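Local coordinates for protein possible adhesin (Caldicellulosiruptor kronotskyensis, PDB 4WA0) that probably mediates attachment of this extremely thermophilic bacterium to cellulose, as a tapirin whose C-terminal beta-helix domain is the part in this chain, at residues Gly298-Gly304 with Phe321-Gly327; Ala17-Asn23 with Asp36-Gly42. All blocks are in the same frame, centred on the assembly; numbering follows the deposited sequence. Where two conformers were deposited one is given.

Contact 1 of 2, residues Gly298-Gly304 with Phe321-Gly327; sequences GNITFVG and FNINATG
Asn299 to Phe302 and Phe321 to Ala325 pair as adjacent parallel strands on one face of the beta-helix, in successive coils of the solenoid. The strand axes come within 4.6 Å, and Ile300 sits beside Ile323, Thr301 beside Asn324 and Phe302 beside Ala325. The backbone bonds alternate as parallel pairing requires: Ile300 N to Asn322 O, Asn324 N to Ile300 O, Phe302 N to Asn324 O, and Thr326 N to Phe302 O just past the strand ends.

Asn299 and Asn322 run alongside each other with their amide planes nearly perpendicular, 85° apart. Asn299 OD1 accepts from both Asn322 N and Asn322 ND2, each at 3.0 Å and from the same face of its plane. Both donors sit above the carbonyl plane, and the oxygen in turn lies close to the amide plane of Asn322. Asn322 OD1 is taken by Asn19 ND2, so this amide is held at both ends. The Asn299 torsion (chi1 -65°) lays CG beside its own backbone N, and from there OD1 takes the Asn322 N-H.

On the inward face, Ile300 CG1 meets the edge of the Phe321 ring, 3.7 Å from CE1, while Gly298 O approaches the same rim 3.3 Å from CD1. Farther along, Ile323 CG2 reaches the edge of the Phe302 ring at CE2, 3.9 Å away. Past the strands, a water donates to Val303 O at 2.6 Å and also bonds Thr326 OG1, bridging the two loops.

Backbone bonds to Ile267 and Asp269 continue the sheet beyond Asn299 and Thr301, and Asn19 takes the other side of the 321-325 strand. Ile300 and Phe321 pack on Ile314 of strand 313-316, Ile323 on Ile12 of strand 10-14, and Phe302 and Val303 touch Asp269 and Asn270 at the start of helix 269-280.

Contact 2 of 2, residues Ala17-Asn23 with Asp36-Gly42; sequences ALNTNKN and DLTIDGG
Leu18 and Leu37 belong to neighbouring parallel strands in successive coils of the beta-helix; the short strand axes lie 6° apart. Leu18 N bonds Asp36 O, Thr38 N bonds Leu18 O and Thr20 N bonds Thr38 O, the last two nearly straight onto their carbonyls. In the conformer given, Leu37 CG lies 4.2 Å from Leu18 CD2 on the inward face, where Leu37 also meets Leu50 of strand 50-52. On the other face Asn19 OD1 rests 3.4 Å from Thr38 CB, and a water sits within reach of Asn19 OD1, Asp36 O and Thr38 OG1. The other end of that amide, Asn19 ND2, bonds Asn322 OD1 of strand 320-325.

After Thr38 the regular bridges stop, but the coils stay in step because a side chain takes over from the backbone. Thr20 OG1 lies between its own N and carbonyl carbon (chi1 74°), and from there it accepts the N-H of Asp40 at 2.9 Å. Here the threonine hydroxyl stands in for the backbone acceptor as the chain leaves this face of the beta-helix. A second water spans Thr20 O and Thr38 O.

In the turn Lys22 crosses over Asp40. Its extended chain bends at the last torsion (chi4 -70°), bringing NZ to Asp40 OD1 at 2.9 Å in a salt bridge on the syn side, while Lys22 CG packs 3.4 Å from Asp40 OD2. Gly41 N bonds the same Asp40 OD1 from the anti side at 2.8 Å, and both donors come from one face of the carboxylate, which fixes its rotation. Lys22 NZ has a further salt bridge to Asp61. Beyond it, Asn23 N bonds Gly41 O at 3.0 Å, and Asn23 ND2 is held by the carbonyls of Arg65 and Tyr330.

From the N terminus, contact 2 closes first: the chain leaves 17-23, passes strands 24-27 and 30-33, and returns at 36-42 one coil on. Contact 1 closes much later, when 298-304 is followed by strands 308-311 and 313-316 before 321-327 comes alongside. The two loops follow in series and neither encloses the other. In space they are neighbours, because strand 320-325 lies directly against strand 17-19: besides the asparagine amide pair, Phe321 O probably bonds Asn19 N, and Phe321 packs on Leu18. The late coils are therefore stacked against the first, bringing an early and a late part of the chain side by side on the same face of the beta-helix.

Contact 1 of 2, residues Gly298-Gly304 with Phe321-Gly327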
loop_
_atom_site.group_PDB
_atom_site.type_symbol
_atom_site.label_atom_id
_atom_site.label_comp_id
_atom_site.label_asym_id
_atom_site.label_seq_id
_atom_site.Cartn_x
_atom_site.Cartn_y
_atom_site.Cartn_z
ATOM N N GLY A 298 -4.278 -18.006 7.684
ATOM C CA GLY A 298 -4.016 -17.345 8.937
ATOM C C GLY A 298 -2.813 -16.465 8.878
ATOM O O GLY A 298 -2.462 -15.941 7.801
ATOM N N ASN A 299 -2.244 -16.196 10.039
ATOM C CA ASN A 299 -1.137 -15.217 10.122
ATOM C C ASN A 299 0.166 -15.842 9.721
ATOM O O ASN A 299 0.324 -17.076 9.761
ATOM C CB ASN A 299 -0.988 -14.670 11.496
ATOM C CG ASN A 299 -2.218 -13.847 11.926
ATOM O OD1 ASN A 299 -2.953 -13.286 11.138
ATOM N ND2 ASN A 299 -2.437 -13.839 13.249
ATOM N N ILE A 300 1.080 -15.010 9.248
ATOM C CA ILE A 300 2.450 -15.416 8.916
ATOM C C ILE A 300 3.395 -14.741 9.841
ATOM O O ILE A 300 3.398 -13.499 9.925
ATOM C CB ILE A 300 2.749 -15.176 7.390
ATOM C CG1 ILE A 300 1.779 -16.059 6.593
ATOM C CG2 ILE A 300 4.223 -15.407 7.042
ATOM C CD1 ILE A 300 1.903 -15.840 5.103
ATOM N N THR A 301 4.227 -15.537 10.552
ATOM C CA THR A 301 5.111 -15.051 11.634
ATOM C C THR A 301 6.531 -15.438 11.317
ATOM O O THR A 301 6.832 -16.572 10.952
ATOM C CB THR A 301 4.699 -15.625 12.994
ATOM O OG1 THR A 301 3.324 -15.300 13.166
ATOM C CG2 THR A 301 5.508 -15.022 14.184
ATOM N N PHE A 302 7.400 -14.483 11.565
ATOM C CA PHE A 302 8.850 -14.622 11.367
ATOM C C PHE A 302 9.387 -14.579 12.765
ATOM O O PHE A 302 9.103 -13.627 13.529
ATOM C CB PHE A 302 9.398 -13.512 10.464
ATOM C CG PHE A 302 8.881 -13.564 9.077
ATOM C CD1 PHE A 302 9.366 -14.432 8.125
ATOM C CD2 PHE A 302 7.789 -12.762 8.717
ATOM C CE1 PHE A 302 8.836 -14.484 6.831
ATOM C CE2 PHE A 302 7.266 -12.856 7.455
ATOM C CZ PHE A 302 7.759 -13.705 6.508
ATOM N N VAL A 303 10.061 -15.672 13.169
ATOM C CA VAL A 303 10.404 -15.832 14.587
ATOM C C VAL A 303 11.808 -15.392 14.986
ATOM O O VAL A 303 12.054 -15.201 16.173
ATOM C CB VAL A 303 10.137 -17.273 15.151
ATOM C CG1 VAL A 303 8.674 -17.656 14.962
ATOM C CG2 VAL A 303 11.020 -18.298 14.478
ATOM N N GLY A 304 12.692 -15.198 14.033
ATOM C CA GLY A 304 14.032 -14.638 14.376
ATOM C C GLY A 304 14.155 -13.267 15.064
ATOM O O GLY A 304 13.348 -12.351 14.873
ATOM N N PHE A 321 -5.455 -10.853 8.123
ATOM C CA PHE A 321 -4.093 -11.273 7.947
ATOM C C PHE A 321 -3.134 -10.346 8.701
ATOM O O PHE A 321 -3.216 -9.137 8.514
ATOM C CB PHE A 321 -3.767 -11.236 6.481
ATOM C CG PHE A 321 -2.397 -11.697 6.150
ATOM C CD1 PHE A 321 -1.900 -12.848 6.727
ATOM C CD2 PHE A 321 -1.654 -11.078 5.225
ATOM C CE1 PHE A 321 -0.636 -13.298 6.421
ATOM C CE2 PHE A 321 -0.404 -11.519 4.872
ATOM C CZ PHE A 321 0.137 -12.615 5.517
ATOM N N ASN A 322 -2.264 -10.908 9.528
ATOM C CA ASN A 322 -1.195 -10.171 10.195
ATOM C C ASN A 322 0.107 -10.771 9.784
ATOM O O ASN A 322 0.220 -12.077 9.744
ATOM C CB ASN A 322 -1.332 -10.297 11.732
ATOM C CG ASN A 322 -2.686 -9.767 12.238
ATOM O OD1 ASN A 322 -2.867 -8.621 12.395
ATOM N ND2 ASN A 322 -3.679 -10.648 12.279
ATOM N N ILE A 323 1.068 -9.913 9.472
ATOM C CA ILE A 323 2.471 -10.316 9.285
ATOM C C ILE A 323 3.143 -9.962 10.591
ATOM O O ILE A 323 3.149 -8.780 10.973
ATOM C CB ILE A 323 3.142 -9.558 8.098
ATOM C CG1 ILE A 323 2.400 -9.872 6.801
ATOM C CG2 ILE A 323 4.635 -9.996 8.000
ATOM C CD1 ILE A 323 2.965 -9.005 5.690
ATOM N N ASN A 324 3.645 -10.987 11.305
ATOM C CA ASN A 324 4.155 -10.741 12.668
ATOM C C ASN A 324 5.628 -11.108 12.761
ATOM O O ASN A 324 6.086 -11.989 12.036
ATOM C CB ASN A 324 3.380 -11.534 13.730
ATOM C CG ASN A 324 1.940 -11.052 13.908
ATOM O OD1 ASN A 324 1.594 -9.933 13.533
ATOM N ND2 ASN A 324 1.065 -11.967 14.328
ATOM N N ALA A 325 6.333 -10.434 13.653
ATOM C CA ALA A 325 7.780 -10.693 13.918
ATOM C C ALA A 325 7.875 -10.729 15.384
ATOM O O ALA A 325 7.726 -9.701 16.050
ATOM C CB ALA A 325 8.689 -9.582 13.366
ATOM N N THR A 326 8.130 -11.915 15.923
ATOM C CA THR A 326 8.055 -12.124 17.351
ATOM C C THR A 326 9.391 -12.181 18.087
ATOM O O THR A 326 9.390 -12.086 19.312
ATOM C CB THR A 326 7.255 -13.404 17.660
ATOM O OG1 THR A 326 7.693 -14.465 16.792
ATOM C CG2 THR A 326 5.729 -13.144 17.488
ATOM N N GLY A 327 10.496 -12.340 17.349
ATOM C CA GLY A 327 11.840 -12.242 17.934
ATOM C C GLY A 327 12.117 -10.870 18.577
ATOM O O GLY A 327 12.902 -10.791 19.524
HETATM O O HOH W 1 10.333 -15.469 18.160
#

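Contact 2 of 2, residues Ala17-Asn23 with Asp36-Gly42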
loop_
_atom_site.group_PDB
_atom_site.type_symbol
_atom_site.label_atom_id
_atom_site.label_comp_id
_atom_site.label_asym_id
_atom_site.label_seq_id
_atom_site.Cartn_x
_atom_site.Cartn_y
_atom_site.Cartn_z
ATOM N N ALA A 17 -8.681 -7.880 5.790
ATOM C CA ALA A 17 -7.851 -6.887 6.428
ATOM C C ALA A 17 -6.362 -7.319 6.545
ATOM O O ALA A 17 -6.059 -8.463 6.857
ATOM C CB ALA A 17 -8.406 -6.478 7.787
ATOM N N LEU A 18 -5.473 -6.358 6.333
ATOM C CA LEU A 18 -4.009 -6.606 6.347
ATOM C C LEU A 18 -3.393 -5.672 7.385
ATOM O O LEU A 18 -3.518 -4.452 7.282
ATOM C CB LEU A 18 -3.414 -6.383 4.959
ATOM C CG LEU A 18 -1.856 -6.300 4.944
ATOM C CD1 LEU A 18 -1.153 -7.595 5.359
ATOM C CD2 LEU A 18 -1.310 -5.936 3.566
ATOM N N ASN A 19 -2.660 -6.251 8.355
ATOM C CA ASN A 19 -1.842 -5.517 9.266
ATOM C C ASN A 19 -0.388 -5.868 9.034
ATOM O O ASN A 19 0.024 -7.007 9.264
ATOM C CB ASN A 19 -2.220 -5.857 10.688
ATOM C CG ASN A 19 -3.688 -5.549 10.979
ATOM O OD1 ASN A 19 -4.207 -4.517 10.627
ATOM N ND2 ASN A 19 -4.346 -6.478 11.659
ATOM N N THR A 20 0.412 -4.950 8.489
ATOM C CA THR A 20 1.827 -5.202 8.285
ATOM C C THR A 20 2.656 -5.191 9.595
ATOM O O THR A 20 2.227 -4.778 10.674
ATOM C CB THR A 20 2.493 -4.273 7.265
ATOM O OG1 THR A 20 2.654 -2.992 7.838
ATOM C CG2 THR A 20 1.647 -4.100 6.074
ATOM N N ASN A 21 3.867 -5.720 9.469
ATOM C CA ASN A 21 4.805 -5.659 10.542
ATOM C C ASN A 21 5.603 -4.356 10.449
ATOM O O ASN A 21 5.539 -3.639 9.443
ATOM C CB ASN A 21 5.765 -6.858 10.492
ATOM C CG ASN A 21 6.541 -6.995 9.189
ATOM O OD1 ASN A 21 6.004 -6.834 8.106
ATOM N ND2 ASN A 21 7.787 -7.421 9.289
ATOM N N LYS A 22 6.305 -3.999 11.543
ATOM C CA LYS A 22 7.261 -2.866 11.478
ATOM C C LYS A 22 8.499 -3.143 10.645
ATOM O O LYS A 22 8.947 -4.300 10.448
ATOM C CB LYS A 22 7.695 -2.560 12.895
ATOM C CG LYS A 22 6.485 -2.023 13.709
ATOM C CD LYS A 22 6.820 -1.889 15.148
ATOM C CE LYS A 22 5.638 -1.678 16.059
ATOM N NZ LYS A 22 4.962 -0.388 15.971
ATOM N N ASN A 23 9.044 -2.117 10.052
ATOM C CA ASN A 23 10.310 -2.248 9.252
ATOM C C ASN A 23 10.151 -3.233 8.085
ATOM O O ASN A 23 10.956 -4.106 7.856
ATOM C CB ASN A 23 11.425 -2.630 10.181
ATOM C CG ASN A 23 11.819 -1.475 11.153
ATOM O OD1 ASN A 23 11.535 -0.267 10.948
ATOM N ND2 ASN A 23 12.464 -1.843 12.207
ATOM N N ASP A 36 -9.580 -3.457 5.636
ATOM C CA ASP A 36 -8.745 -2.368 6.141
ATOM C C ASP A 36 -7.242 -2.709 6.084
ATOM O O ASP A 36 -6.808 -3.817 6.530
ATOM C CB ASP A 36 -9.142 -2.032 7.612
ATOM C CG ASP A 36 -10.595 -1.513 7.751
ATOM O OD1 ASP A 36 -11.202 -1.094 6.716
ATOM O OD2 ASP A 36 -11.092 -1.555 8.923
ATOM N N LEU A 37 -6.458 -1.774 5.572
ATOM C CA LEU A 37 -4.977 -1.920 5.424
ATOM C C LEU A 37 -4.232 -1.005 6.405
ATOM O O LEU A 37 -4.272 0.237 6.248
ATOM C CB LEU A 37 -4.617 -1.613 3.983
ATOM C CG LEU A 37 -3.407 -2.315 3.375
ATOM C CD1 LEU A 37 -3.304 -2.151 1.844
ATOM C CD2 LEU A 37 -2.129 -1.808 4.074
ATOM N N THR A 38 -3.559 -1.595 7.416
ATOM C CA THR A 38 -2.851 -0.908 8.443
ATOM C C THR A 38 -1.384 -1.179 8.270
ATOM O O THR A 38 -0.900 -2.324 8.373
ATOM C CB THR A 38 -3.334 -1.324 9.822
ATOM O OG1 THR A 38 -4.759 -1.026 9.905
ATOM C CG2 THR A 38 -2.612 -0.530 10.815
ATOM N N ILE A 39 -0.719 -0.100 7.906
ATOM C CA ILE A 39 0.736 -0.124 7.639
ATOM C C ILE A 39 1.453 0.332 8.893
ATOM O O ILE A 39 1.391 1.536 9.309
ATOM C CB ILE A 39 1.092 0.766 6.446
ATOM C CG1 ILE A 39 0.373 0.287 5.173
ATOM C CG2 ILE A 39 2.615 0.775 6.240
ATOM C CD1 ILE A 39 0.650 1.119 3.908
ATOM N N ASP A 40 2.197 -0.604 9.473
ATOM C CA ASP A 40 2.944 -0.257 10.694
ATOM C C ASP A 40 4.218 0.507 10.362
ATOM O O ASP A 40 4.697 0.578 9.199
ATOM C CB ASP A 40 3.257 -1.504 11.561
ATOM C CG ASP A 40 3.185 -1.176 13.078
ATOM O OD1 ASP A 40 3.343 0.064 13.580
ATOM O OD2 ASP A 40 3.050 -2.211 13.789
ATOM N N GLY A 41 4.756 1.135 11.413
ATOM C CA GLY A 41 5.881 2.059 11.209
ATOM C C GLY A 41 7.087 1.487 10.512
ATOM O O GLY A 41 7.463 0.346 10.747
ATOM N N GLY A 42 7.754 2.343 9.746
ATOM C CA GLY A 42 8.933 1.946 9.064
ATOM C C GLY A 42 8.778 1.218 7.747
ATOM O O GLY A 42 9.714 0.547 7.301
HETATM O O HOH W 2 -6.004 -3.436 9.190
HETATM O O HOH W 3 -0.106 -3.177 11.243
HETATM O O HOH W 4 6.485 -1.374 8.099
#